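PDB 6MLY: bifunctional GH43-CE protein from Bacteroides eggerthii, which probably hydrolyses xylan-derived β-1,4-xylosides through its glycoside hydrolase family 43 module and carries a second module of the carbohydrate esterase type. Local coordinates for residues Glu447-Tyr460 and Asp512-Tyr524. Sequence-based numbering, arbitrary orientation.
Sequences ECDFRNKVDKGYFY and DKISDCRWEDICY
Tyr458 and Arg518 meet because the tyrosine CB points toward 512-524 and CG, beside the backbone N (chi1 -43°), lays the ring against Arg518, while the arginine chain bends at chi3 (96°) and runs back past it. The two side chains slide by in opposite directions: Arg518 CB sits over the centre of the Tyr458 ring in a CH-pi contact, 4.1 Å from the centroid, and Tyr458 CB in turn covers one face of the guanidinium. The Arg518 guanidinium also lies over a face of the Tyr460 ring, a cation-pi pair. Arg518 NE and NH2 both close on Glu520 OE2, a side-on salt bridge that should fix the rotation of the guanidinium.

Glu447 OE2 takes two bonds from Ser515, from OG at 2.7 Å on the syn lone pair and from the backbone N at 3.0 Å; Tyr460 OH donates to Glu447 OE1. Nearer the hairpin turn, Arg451 grips Asp516 end-on, NH2 to OD1 at 2.8 Å and NH1 to OD2, with the planes 21° apart. Arg451 NE also pairs with Asp449 OD1, so the guanidinium bridges two acids. Lys456 NZ reaches Glu520 O at 2.9 Å.

Strands 456-460 and 518-520 thus pack without pairing as a sheet, their segment axes 8.5 Å apart at closest approach. A β-hairpin of the concanavalin A-like β-sandwich, with a G1 bulge at Asp455 and Lys456, meets loop 512-517 and strand 518-523, which pairs with 533-537 in the mixed sheet of what is by family an α/β-hydrolase esterase module, consistent with an interface between the two modules.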
# COMPACT_ATOMS: atom_id res chain seq x y z
N GLU A 447 -6.57 2.00 -0.10
CA GLU A 447 -6.13 2.70 1.11
C GLU A 447 -4.60 2.75 1.14
O GLU A 447 -3.93 1.90 0.55
CB GLU A 447 -6.65 2.00 2.36
CG GLU A 447 -8.17 1.95 2.47
CD GLU A 447 -8.69 1.57 3.84
OE1 GLU A 447 -8.36 0.46 4.31
OE2 GLU A 447 -9.41 2.40 4.45
N CYS A 448 -4.07 3.76 1.84
CA CYS A 448 -2.64 3.99 2.01
C CYS A 448 -2.34 4.37 3.46
O CYS A 448 -2.91 5.34 3.98
CB CYS A 448 -2.13 5.11 1.11
SG CYS A 448 -2.18 4.74 -0.67
N ASP A 449 -1.45 3.61 4.11
CA ASP A 449 -0.94 3.95 5.43
C ASP A 449 0.56 4.25 5.30
O ASP A 449 1.37 3.33 5.15
CB ASP A 449 -1.22 2.86 6.47
CG ASP A 449 -1.01 3.33 7.90
OD1 ASP A 449 -0.98 4.56 8.11
OD2 ASP A 449 -0.88 2.48 8.80
N PHE A 450 0.89 5.54 5.33
CA PHE A 450 2.27 6.03 5.35
C PHE A 450 2.70 6.31 6.79
O PHE A 450 3.89 6.48 7.05
CB PHE A 450 2.41 7.26 4.44
CG PHE A 450 1.99 7.03 3.01
CD1 PHE A 450 2.77 6.27 2.15
CD2 PHE A 450 0.81 7.57 2.51
CE1 PHE A 450 2.39 6.06 0.83
CE2 PHE A 450 0.43 7.36 1.19
CZ PHE A 450 1.22 6.60 0.35
N ARG A 451 1.74 6.34 7.73
CA ARG A 451 2.01 6.61 9.16
C ARG A 451 3.30 5.89 9.58
O ARG A 451 3.35 4.67 9.59
CB ARG A 451 0.86 6.14 10.06
CG ARG A 451 -0.42 6.95 9.94
CD ARG A 451 -1.57 6.46 10.81
NE ARG A 451 -1.91 5.06 10.57
CZ ARG A 451 -3.15 4.58 10.50
NH1 ARG A 451 -4.19 5.38 10.69
NH2 ARG A 451 -3.34 3.31 10.21
N ASN A 452 4.33 6.68 9.92
CA ASN A 452 5.62 6.15 10.37
C ASN A 452 6.16 5.15 9.32
O ASN A 452 6.73 4.12 9.66
CB ASN A 452 5.53 5.54 11.77
CG ASN A 452 5.26 6.57 12.85
OD1 ASN A 452 5.91 6.57 13.90
ND2 ASN A 452 4.29 7.45 12.62
N LYS A 453 5.94 5.48 8.04
CA LYS A 453 6.52 4.81 6.88
C LYS A 453 6.21 3.31 6.88
O LYS A 453 7.01 2.52 6.38
CB LYS A 453 8.03 5.06 6.83
CG LYS A 453 8.44 6.37 6.16
CD LYS A 453 9.57 7.10 6.85
CE LYS A 453 9.14 7.74 8.16
NZ LYS A 453 10.16 8.69 8.66
N VAL A 454 5.03 2.92 7.39
CA VAL A 454 4.61 1.51 7.35
C VAL A 454 4.38 1.12 5.88
O VAL A 454 4.71 0.01 5.47
CB VAL A 454 3.38 1.21 8.24
CG1 VAL A 454 3.66 1.50 9.71
CG2 VAL A 454 2.12 1.93 7.78
N ASP A 455 3.85 2.07 5.09
CA ASP A 455 3.88 2.05 3.62
C ASP A 455 3.20 0.78 3.10
O ASP A 455 3.85 -0.08 2.51
CB ASP A 455 5.31 2.12 3.08
CG ASP A 455 5.97 3.48 3.25
OD1 ASP A 455 5.35 4.38 3.85
OD2 ASP A 455 7.11 3.62 2.77
N LYS A 456 1.88 0.69 3.33
CA LYS A 456 1.09 -0.48 2.97
C LYS A 456 -0.19 -0.01 2.26
O LYS A 456 -0.82 0.97 2.68
CB LYS A 456 0.75 -1.30 4.22
CG LYS A 456 1.95 -1.92 4.94
CD LYS A 456 1.59 -2.80 6.12
CE LYS A 456 0.88 -2.06 7.23
NZ LYS A 456 0.97 -2.79 8.52
N GLY A 457 -0.56 -0.72 1.18
CA GLY A 457 -1.76 -0.44 0.40
C GLY A 457 -2.76 -1.58 0.49
O GLY A 457 -2.44 -2.71 0.10
N TYR A 458 -3.95 -1.28 1.02
CA TYR A 458 -5.07 -2.23 1.08
C TYR A 458 -6.05 -1.93 -0.07
O TYR A 458 -6.44 -0.77 -0.25
CB TYR A 458 -5.80 -2.14 2.42
CG TYR A 458 -4.93 -2.04 3.64
CD1 TYR A 458 -3.94 -2.97 3.91
CD2 TYR A 458 -5.11 -1.02 4.56
CE1 TYR A 458 -3.14 -2.88 5.04
CE2 TYR A 458 -4.33 -0.91 5.70
CZ TYR A 458 -3.33 -1.84 5.94
OH TYR A 458 -2.56 -1.72 7.06
N PHE A 459 -6.44 -2.97 -0.80
CA PHE A 459 -7.43 -2.85 -1.87
C PHE A 459 -8.75 -3.52 -1.45
O PHE A 459 -8.74 -4.52 -0.73
CB PHE A 459 -6.91 -3.50 -3.16
CG PHE A 459 -5.67 -2.85 -3.71
CD1 PHE A 459 -4.41 -3.29 -3.34
CD2 PHE A 459 -5.76 -1.78 -4.59
CE1 PHE A 459 -3.27 -2.69 -3.84
CE2 PHE A 459 -4.61 -1.18 -5.10
CZ PHE A 459 -3.37 -1.63 -4.72
N TYR A 460 -9.86 -2.93 -1.91
CA TYR A 460 -11.21 -3.46 -1.71
C TYR A 460 -11.97 -3.38 -3.04
O TYR A 460 -11.58 -2.62 -3.94
CB TYR A 460 -11.99 -2.66 -0.67
CG TYR A 460 -11.35 -2.49 0.69
CD1 TYR A 460 -11.91 -3.06 1.82
CD2 TYR A 460 -10.22 -1.70 0.86
CE1 TYR A 460 -11.35 -2.89 3.07
CE2 TYR A 460 -9.65 -1.52 2.11
CZ TYR A 460 -10.21 -2.12 3.22
OH TYR A 460 -9.65 -1.93 4.45
N ASP A 512 -8.66 12.13 3.05
CA ASP A 512 -7.47 12.06 3.91
C ASP A 512 -7.80 11.25 5.17
O ASP A 512 -6.99 11.17 6.10
CB ASP A 512 -6.93 13.45 4.26
CG ASP A 512 -7.97 14.42 4.80
OD1 ASP A 512 -8.68 14.07 5.77
OD2 ASP A 512 -8.07 15.54 4.25
N LYS A 513 -9.00 10.66 5.19
CA LYS A 513 -9.41 9.70 6.19
C LYS A 513 -8.88 8.32 5.80
O LYS A 513 -8.37 8.12 4.69
CB LYS A 513 -10.94 9.71 6.34
N ILE A 514 -9.01 7.38 6.74
CA ILE A 514 -8.74 5.94 6.54
C ILE A 514 -9.69 5.15 7.44
O ILE A 514 -10.08 5.62 8.51
CB ILE A 514 -7.25 5.62 6.80
CG1 ILE A 514 -6.90 4.18 6.40
CG2 ILE A 514 -6.87 5.90 8.25
CD1 ILE A 514 -5.42 3.87 6.43
N SER A 515 -10.07 3.95 6.99
CA SER A 515 -11.00 3.08 7.75
C SER A 515 -10.31 2.53 9.01
O SER A 515 -10.87 2.60 10.11
CB SER A 515 -11.52 1.95 6.90
OG SER A 515 -10.48 1.05 6.55
N ASP A 516 -9.09 2.01 8.84
CA ASP A 516 -8.38 1.29 9.88
C ASP A 516 -9.28 0.14 10.33
O ASP A 516 -9.64 0.04 11.50
CB ASP A 516 -7.95 2.22 11.03
CG ASP A 516 -6.47 2.56 11.08
OD1 ASP A 516 -5.66 1.80 10.50
OD2 ASP A 516 -6.13 3.57 11.73
N CYS A 517 -9.69 -0.68 9.35
CA CYS A 517 -10.38 -1.95 9.53
C CYS A 517 -9.52 -3.08 8.97
O CYS A 517 -10.00 -4.19 8.78
CB CYS A 517 -11.73 -1.95 8.82
SG CYS A 517 -12.82 -0.59 9.29
N ARG A 518 -8.24 -2.78 8.69
CA ARG A 518 -7.29 -3.71 8.07
C ARG A 518 -5.87 -3.29 8.47
O ARG A 518 -5.45 -2.18 8.16
CB ARG A 518 -7.41 -3.72 6.54
CG ARG A 518 -7.84 -5.05 5.94
CD ARG A 518 -8.08 -5.00 4.44
NE ARG A 518 -6.93 -5.42 3.58
CZ ARG A 518 -6.89 -5.32 2.18
NH1 ARG A 518 -7.91 -4.75 1.56
NH2 ARG A 518 -5.88 -5.86 1.45
N TRP A 519 -5.17 -4.18 9.17
CA TRP A 519 -3.73 -4.12 9.34
C TRP A 519 -3.16 -5.48 8.94
O TRP A 519 -3.49 -6.48 9.56
CB TRP A 519 -3.34 -3.79 10.79
CG TRP A 519 -3.95 -2.56 11.37
CD1 TRP A 519 -3.36 -1.34 11.51
CD2 TRP A 519 -5.27 -2.44 11.93
NE1 TRP A 519 -4.22 -0.46 12.11
CE2 TRP A 519 -5.40 -1.10 12.38
CE3 TRP A 519 -6.35 -3.31 12.11
CZ2 TRP A 519 -6.57 -0.63 12.98
CZ3 TRP A 519 -7.50 -2.84 12.70
CH2 TRP A 519 -7.60 -1.52 13.13
N GLU A 520 -2.32 -5.51 7.90
CA GLU A 520 -1.69 -6.75 7.48
C GLU A 520 -0.20 -6.70 7.82
O GLU A 520 0.34 -5.64 8.13
CB GLU A 520 -1.93 -7.00 5.99
CG GLU A 520 -3.39 -7.26 5.66
CD GLU A 520 -3.66 -7.68 4.21
OE1 GLU A 520 -2.82 -8.40 3.63
OE2 GLU A 520 -4.72 -7.27 3.67
N ASP A 521 0.45 -7.87 7.76
CA ASP A 521 1.87 -8.06 8.05
C ASP A 521 2.26 -7.28 9.31
O ASP A 521 3.20 -6.48 9.28
CB ASP A 521 2.73 -7.68 6.84
CG ASP A 521 2.77 -8.75 5.75
OD1 ASP A 521 2.99 -9.92 6.10
OD2 ASP A 521 2.60 -8.40 4.57
N ILE A 522 1.54 -7.53 10.41
CA ILE A 522 1.89 -7.04 11.74
C ILE A 522 2.74 -8.13 12.40
O ILE A 522 2.41 -9.31 12.32
CB ILE A 522 0.64 -6.71 12.57
CG1 ILE A 522 -0.17 -5.55 11.97
CG2 ILE A 522 0.99 -6.45 14.03
CD1 ILE A 522 0.36 -4.18 12.31
N CYS A 523 3.83 -7.73 13.06
CA CYS A 523 4.73 -8.64 13.79
C CYS A 523 4.20 -8.82 15.22
O CYS A 523 4.04 -7.85 15.95
CB CYS A 523 6.15 -8.10 13.82
SG CYS A 523 6.61 -7.13 12.35
N TYR A 524 3.91 -10.07 15.61
CA TYR A 524 3.36 -10.36 16.95
C TYR A 524 4.49 -10.74 17.91
O TYR A 524 4.31 -10.67 19.13
CB TYR A 524 2.24 -11.40 16.88
CG TYR A 524 2.60 -12.74 16.30
CD1 TYR A 524 3.29 -13.68 17.04
CD2 TYR A 524 2.20 -13.08 15.01
CE1 TYR A 524 3.60 -14.93 16.51
CE2 TYR A 524 2.50 -14.33 14.48
CZ TYR A 524 3.20 -15.25 15.23
OH TYR A 524 3.50 -16.48 14.70